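Local atomic coordinates of major capsid protein (Paramecium bursaria Chlorella virus 1, PDB entry 5TIP), a protein that self-assembles as trimers into the large icosahedral capsid of a chlorovirus, forming the glycosylated outer protein shell of the virion. Residues N53-Q58 / L174-A179; V71-T76 / E90-V95. All blocks are in the same frame, centred on the assembly; numbering follows the deposited sequence.

Contact 1: N53-Q58 / L174-A179; sequences NKVSTQ and LYFTLA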
loop_
_atom_site.group_PDB
_atom_site.type_symbol
_atom_site.label_atom_id
_atom_site.label_comp_id
_atom_site.label_asym_id
_atom_site.label_seq_id
_atom_site.Cartn_x
_atom_site.Cartn_y
_atom_site.Cartn_z
ATOM N N ASN A 53 -9.096 20.611 29.889
ATOM C CA ASN A 53 -8.498 21.937 29.907
ATOM C C ASN A 53 -8.167 22.405 28.495
ATOM O O ASN A 53 -8.028 21.609 27.563
ATOM C CB ASN A 53 -7.228 21.953 30.765
ATOM C CG ASN A 53 -7.511 21.709 32.232
ATOM O OD1 ASN A 53 -8.651 21.820 32.686
ATOM N ND2 ASN A 53 -6.469 21.380 32.987
ATOM N N LYS A 54 -8.050 23.723 28.349
ATOM C CA LYS A 54 -7.655 24.357 27.098
ATOM C C LYS A 54 -6.251 24.926 27.246
ATOM O O LYS A 54 -5.993 25.725 28.154
ATOM C CB LYS A 54 -8.636 25.456 26.689
ATOM C CG LYS A 54 -10.022 24.959 26.323
ATOM C CD LYS A 54 -10.908 26.109 25.873
ATOM C CE LYS A 54 -12.272 25.615 25.418
ATOM N NZ LYS A 54 -12.179 24.691 24.257
ATOM N N VAL A 55 -5.349 24.504 26.364
ATOM C CA VAL A 55 -3.985 25.008 26.324
ATOM C C VAL A 55 -3.715 25.542 24.925
ATOM O O VAL A 55 -4.406 25.207 23.960
ATOM C CB VAL A 55 -2.953 23.930 26.709
ATOM C CG1 VAL A 55 -3.162 23.485 28.146
ATOM C CG2 VAL A 55 -3.055 22.747 25.764
ATOM N N SER A 56 -2.695 26.390 24.822
ATOM C CA SER A 56 -2.349 27.006 23.550
ATOM C C SER A 56 -0.837 27.040 23.393
ATOM O O SER A 56 -0.085 26.879 24.356
ATOM C CB SER A 56 -2.921 28.423 23.429
ATOM O OG SER A 56 -2.355 29.285 24.400
ATOM N N THR A 57 -0.403 27.257 22.154
ATOM C CA THR A 57 1.012 27.332 21.817
ATOM C C THR A 57 1.216 28.397 20.754
ATOM O O THR A 57 0.509 28.408 19.742
ATOM C CB THR A 57 1.534 25.978 21.314
ATOM O OG1 THR A 57 1.804 25.120 22.429
ATOM C CG2 THR A 57 2.801 26.155 20.491
ATOM N N GLN A 58 2.184 29.280 20.977
ATOM C CA GLN A 58 2.617 30.242 19.973
ATOM C C GLN A 58 3.891 29.711 19.333
ATOM O O GLN A 58 4.895 29.504 20.024
ATOM C CB GLN A 58 2.862 31.619 20.590
ATOM C CG GLN A 58 3.203 32.695 19.567
ATOM C CD GLN A 58 3.571 34.020 20.207
ATOM O OE1 GLN A 58 2.714 34.877 20.424
ATOM N NE2 GLN A 58 4.853 34.197 20.507
ATOM N N LEU A 174 -1.543 27.758 18.013
ATOM C CA LEU A 174 -2.367 26.557 18.044
ATOM C C LEU A 174 -3.125 26.524 19.360
ATOM O O LEU A 174 -2.531 26.721 20.424
ATOM C CB LEU A 174 -1.517 25.293 17.897
ATOM C CG LEU A 174 -0.830 25.052 16.556
ATOM C CD1 LEU A 174 0.192 23.939 16.690
ATOM C CD2 LEU A 174 -1.859 24.712 15.492
ATOM N N TYR A 175 -4.431 26.285 19.289
ATOM C CA TYR A 175 -5.288 26.237 20.468
ATOM C C TYR A 175 -5.802 24.813 20.635
ATOM O O TYR A 175 -6.576 24.325 19.805
ATOM C CB TYR A 175 -6.442 27.229 20.339
ATOM C CG TYR A 175 -5.986 28.668 20.339
ATOM C CD1 TYR A 175 -5.805 29.362 21.528
ATOM C CD2 TYR A 175 -5.722 29.329 19.148
ATOM C CE1 TYR A 175 -5.378 30.677 21.529
ATOM C CE2 TYR A 175 -5.296 30.640 19.138
ATOM C CZ TYR A 175 -5.126 31.311 20.330
ATOM O OH TYR A 175 -4.704 32.620 20.318
ATOM N N PHE A 176 -5.373 24.151 21.703
ATOM C CA PHE A 176 -5.767 22.778 21.973
ATOM C C PHE A 176 -6.861 22.733 23.032
ATOM O O PHE A 176 -6.899 23.555 23.951
ATOM C CB PHE A 176 -4.568 21.945 22.430
ATOM C CG PHE A 176 -3.443 21.908 21.436
ATOM C CD1 PHE A 176 -3.419 20.955 20.432
ATOM C CD2 PHE A 176 -2.406 22.821 21.510
ATOM C CE1 PHE A 176 -2.386 20.914 19.518
ATOM C CE2 PHE A 176 -1.368 22.786 20.599
ATOM C CZ PHE A 176 -1.359 21.830 19.602
ATOM N N THR A 177 -7.750 21.753 22.896
ATOM C CA THR A 177 -8.762 21.453 23.900
ATOM C C THR A 177 -8.677 19.969 24.209
ATOM O O THR A 177 -8.813 19.139 23.306
ATOM C CB THR A 177 -10.166 21.817 23.410
ATOM O OG1 THR A 177 -10.233 23.222 23.135
ATOM C CG2 THR A 177 -11.210 21.458 24.456
ATOM N N LEU A 178 -8.439 19.635 25.474
ATOM C CA LEU A 178 -8.286 18.246 25.877
ATOM C C LEU A 178 -9.627 17.656 26.282
ATOM O O LEU A 178 -10.454 18.328 26.904
ATOM C CB LEU A 178 -7.294 18.115 27.032
ATOM C CG LEU A 178 -5.864 18.568 26.756
ATOM C CD1 LEU A 178 -4.969 18.126 27.897
ATOM C CD2 LEU A 178 -5.375 18.017 25.425
ATOM N N ALA A 179 -9.836 16.394 25.918
ATOM C CA ALA A 179 -11.068 15.713 26.280
ATOM C C ALA A 179 -11.159 15.556 27.792
ATOM O O ALA A 179 -10.148 15.501 28.497
ATOM C CB ALA A 179 -11.142 14.345 25.601
#

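Contact 2: V71-T76 / E90-V95; sequences VEFVLT and ELLQDV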
loop_
_atom_site.group_PDB
_atom_site.type_symbol
_atom_site.label_atom_id
_atom_site.label_comp_id
_atom_site.label_asym_id
_atom_site.label_seq_id
_atom_site.Cartn_x
_atom_site.Cartn_y
_atom_site.Cartn_z
ATOM N N VAL A 71 1.993 16.270 18.432
ATOM C CA VAL A 71 1.639 16.446 19.836
ATOM C C VAL A 71 1.944 15.143 20.560
ATOM O O VAL A 71 1.392 14.090 20.218
ATOM C CB VAL A 71 0.163 16.836 20.002
ATOM C CG1 VAL A 71 -0.192 16.960 21.478
ATOM C CG2 VAL A 71 -0.132 18.132 19.261
ATOM N N GLU A 72 2.824 15.206 21.552
ATOM C CA GLU A 72 3.195 14.036 22.335
ATOM C C GLU A 72 2.365 13.980 23.610
ATOM O O GLU A 72 2.242 14.982 24.323
ATOM C CB GLU A 72 4.687 14.053 22.675
ATOM C CG GLU A 72 5.597 13.933 21.461
ATOM C CD GLU A 72 7.053 13.730 21.835
ATOM O OE1 GLU A 72 7.345 13.593 23.041
ATOM O OE2 GLU A 72 7.908 13.714 20.923
ATOM N N PHE A 73 1.798 12.809 23.891
ATOM C CA PHE A 73 1.100 12.547 25.139
ATOM C C PHE A 73 1.738 11.361 25.846
ATOM O O PHE A 73 2.285 10.456 25.209
ATOM C CB PHE A 73 -0.392 12.252 24.924
ATOM C CG PHE A 73 -1.206 13.449 24.530
ATOM C CD1 PHE A 73 -1.327 14.532 25.385
ATOM C CD2 PHE A 73 -1.889 13.473 23.325
ATOM C CE1 PHE A 73 -2.090 15.629 25.031
ATOM C CE2 PHE A 73 -2.654 14.567 22.967
ATOM C CZ PHE A 73 -2.754 15.647 23.820
ATOM N N VAL A 74 1.664 11.376 27.173
ATOM C CA VAL A 74 2.057 10.244 28.002
ATOM C C VAL A 74 0.858 9.864 28.856
ATOM O O VAL A 74 0.419 10.650 29.705
ATOM C CB VAL A 74 3.276 10.571 28.877
ATOM C CG1 VAL A 74 3.618 9.386 29.750
ATOM C CG2 VAL A 74 4.462 10.962 28.010
ATOM N N LEU A 75 0.328 8.664 28.631
ATOM C CA LEU A 75 -0.882 8.202 29.294
ATOM C C LEU A 75 -0.626 6.876 29.995
ATOM O O LEU A 75 0.239 6.094 29.589
ATOM C CB LEU A 75 -2.038 8.038 28.300
ATOM C CG LEU A 75 -2.410 9.255 27.455
ATOM C CD1 LEU A 75 -3.539 8.917 26.496
ATOM C CD2 LEU A 75 -2.807 10.405 28.353
ATOM N N THR A 76 -1.389 6.638 31.058
ATOM C CA THR A 76 -1.386 5.374 31.784
ATOM C C THR A 76 -2.784 4.782 31.703
ATOM O O THR A 76 -3.756 5.430 32.104
ATOM C CB THR A 76 -0.964 5.572 33.242
ATOM O OG1 THR A 76 0.383 6.060 33.289
ATOM C CG2 THR A 76 -1.046 4.260 34.006
ATOM N N GLU A 90 -8.523 10.729 20.793
ATOM C CA GLU A 90 -9.678 11.344 21.437
ATOM C C GLU A 90 -9.265 12.444 22.402
ATOM O O GLU A 90 -9.987 13.436 22.552
ATOM C CB GLU A 90 -10.501 10.287 22.174
ATOM C CG GLU A 90 -11.752 10.848 22.831
ATOM C CD GLU A 90 -12.498 9.822 23.653
ATOM O OE1 GLU A 90 -11.978 8.700 23.827
ATOM O OE2 GLU A 90 -13.608 10.139 24.129
ATOM N N LEU A 91 -8.113 12.288 23.064
ATOM C CA LEU A 91 -7.673 13.286 24.035
ATOM C C LEU A 91 -7.519 14.654 23.385
ATOM O O LEU A 91 -7.811 15.682 24.007
ATOM C CB LEU A 91 -6.358 12.843 24.680
ATOM C CG LEU A 91 -5.811 13.735 25.797
ATOM C CD1 LEU A 91 -6.812 13.818 26.937
ATOM C CD2 LEU A 91 -4.479 13.205 26.290
ATOM N N LEU A 92 -7.064 14.687 22.132
ATOM C CA LEU A 92 -6.965 15.928 21.367
ATOM C C LEU A 92 -8.349 16.234 20.803
ATOM O O LEU A 92 -8.660 15.963 19.639
ATOM C CB LEU A 92 -5.918 15.795 20.270
ATOM C CG LEU A 92 -5.260 17.088 19.798
ATOM C CD1 LEU A 92 -4.556 17.747 20.966
ATOM C CD2 LEU A 92 -4.285 16.813 18.666
ATOM N N GLN A 93 -9.198 16.815 21.656
ATOM C CA GLN A 93 -10.605 16.997 21.301
ATOM C C GLN A 93 -10.760 17.925 20.103
ATOM O O GLN A 93 -11.531 17.638 19.179
ATOM C CB GLN A 93 -11.388 17.529 22.499
ATOM C CG GLN A 93 -12.848 17.812 22.192
ATOM C CD GLN A 93 -13.650 18.139 23.432
ATOM O OE1 GLN A 93 -13.892 17.274 24.272
ATOM N NE2 GLN A 93 -14.067 19.395 23.555
ATOM N N ASP A 94 -10.046 19.047 20.104
ATOM C CA ASP A 94 -10.032 19.919 18.939
ATOM C C ASP A 94 -8.746 20.729 18.945
ATOM O O ASP A 94 -8.165 20.990 20.003
ATOM C CB ASP A 94 -11.259 20.843 18.891
ATOM C CG ASP A 94 -11.412 21.696 20.139
ATOM O OD1 ASP A 94 -10.625 22.648 20.318
ATOM O OD2 ASP A 94 -12.337 21.421 20.934
ATOM N N VAL A 95 -8.307 21.118 17.751
ATOM C CA VAL A 95 -7.101 21.917 17.574
ATOM C C VAL A 95 -7.386 22.981 16.522
ATOM O O VAL A 95 -7.939 22.682 15.459
ATOM C CB VAL A 95 -5.887 21.049 17.179
ATOM C CG1 VAL A 95 -6.238 20.116 16.029
ATOM C CG2 VAL A 95 -4.690 21.922 16.832
#

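Contact 1: N53-Q58 / L174-A179
K54, after an extended run, bends at its last torsion (chi4 -61°), which carries NZ back across the strand boundary to T177. T177 turns OG1 anti to its carbonyl carbon (chi1 -61°), and the two side chains lie side by side, pointing the same way. K54 NZ donates to T177 OG1 over 2.7 Å, while K54 CG rests against the same oxygen. D94 OD1 is a further hydrogen-bond partner of this hydroxyl and may, through its charge, favour the nearby ammonium group. Beneath this polar pair the backbones of 54-58 and 174-178 run antiparallel. V55 and F176 form one hydrogen-bonded pair, with F176 N to V55 O at 2.7 Å. The return bond, V55 N to F176 O, is 3.0 Å long, its donor tilted 33° from the carbonyl plane. T57 and L174 form the next such pair, with L174 N 2.8 Å from T57 O, and the straight bond from L178 N to N53 O extends the ladder past K54. Between the V55 and T57 pairs, at the non-hydrogen-bonded position S56-Y175, S56 CB lies 3.6 Å from Y175 CD1, obliquely to the ring, while Y175 OH bonds to K173 and E98. On the opposite face V55 CG2 meets F176 CB at 3.7 Å. This mainly apolar face, with T57, L174 and F176, is turned toward strands 65-76 and 200-210, where V55 meets M201 and F176 meets V71 and V203. The arrangement pairs the strand that is outermost in this sheet within the chain to its neighbour, in one antiparallel sheet of a beta sandwich, consistent with the N-terminal jelly roll of the double jelly-roll capsid proteins.

Contact 2: V71-T76 / E90-V95
L91 places a single methyl, CD2, almost exactly over the centre of the F73 ring, 3.5 Å from the centroid and only 11° off the ring normal. This CH-pi contact lies in the interior of the beta sandwich of the N-terminal jelly roll, where strand 65-76 of one sheet faces the point at which helix 87-91 gives way to strand 92-99 of the other. No hydrogen bond joins the two segments; apolar side chains carry the whole contact. L91 holds CG anti to its backbone N (chi1 -176°), extending it from the end of the helix toward the facing sheet, and its side chain crosses that of F73 obliquely. The same methyl also meets L75 CD2 at 3.9 Å, the two leucines reaching toward each other tip to tip. L92 approaches the phenyl ring differently: its side chain crosses F73 at about a right angle and brings CD1 to the ring edge, in plane. Thus consecutive leucines use a face and an edge of one ring. L92 is the first residue to leave helical geometry and the centre of an inverse gamma turn, with a weak bond from Q93 N to L91 O; beyond it, Q93 and D94 form a classic beta bulge opposite T177. Along strand 65-76, V71, F73 and L75 point into the sandwich. E72 belongs to the other face, where its carboxylate forms salt bridges with R145 and with R328 of a second subunit, linking this strand to the trimer interface. M201 and F51 add to the packing around F73 and L91, respectively. At the edge of the phenyl ring, L92 CD1 lies 4.0 Å from F73 CZ.

How the contacts relate
Contacts 1 and 2 have centres 10 Å apart and meet through strand 172-178, the neighbour of both 54-58 and 92-99 in one sheet. Contact 1 is pairing within that sheet; contact 2 is packing from it across the sandwich interior to strand 65-76, which follows 54-58 in the chain. Two probable backbone hydrogen bonds join them directly: A179 N to L91 O at 2.9 Å and T177 N to D94 O at 3.0 Å. F176 adds an apolar link, touching V71, L92 and V95. Neither contact forms a glycan site; the side chain of L75 is about 14 Å from a bound galactose.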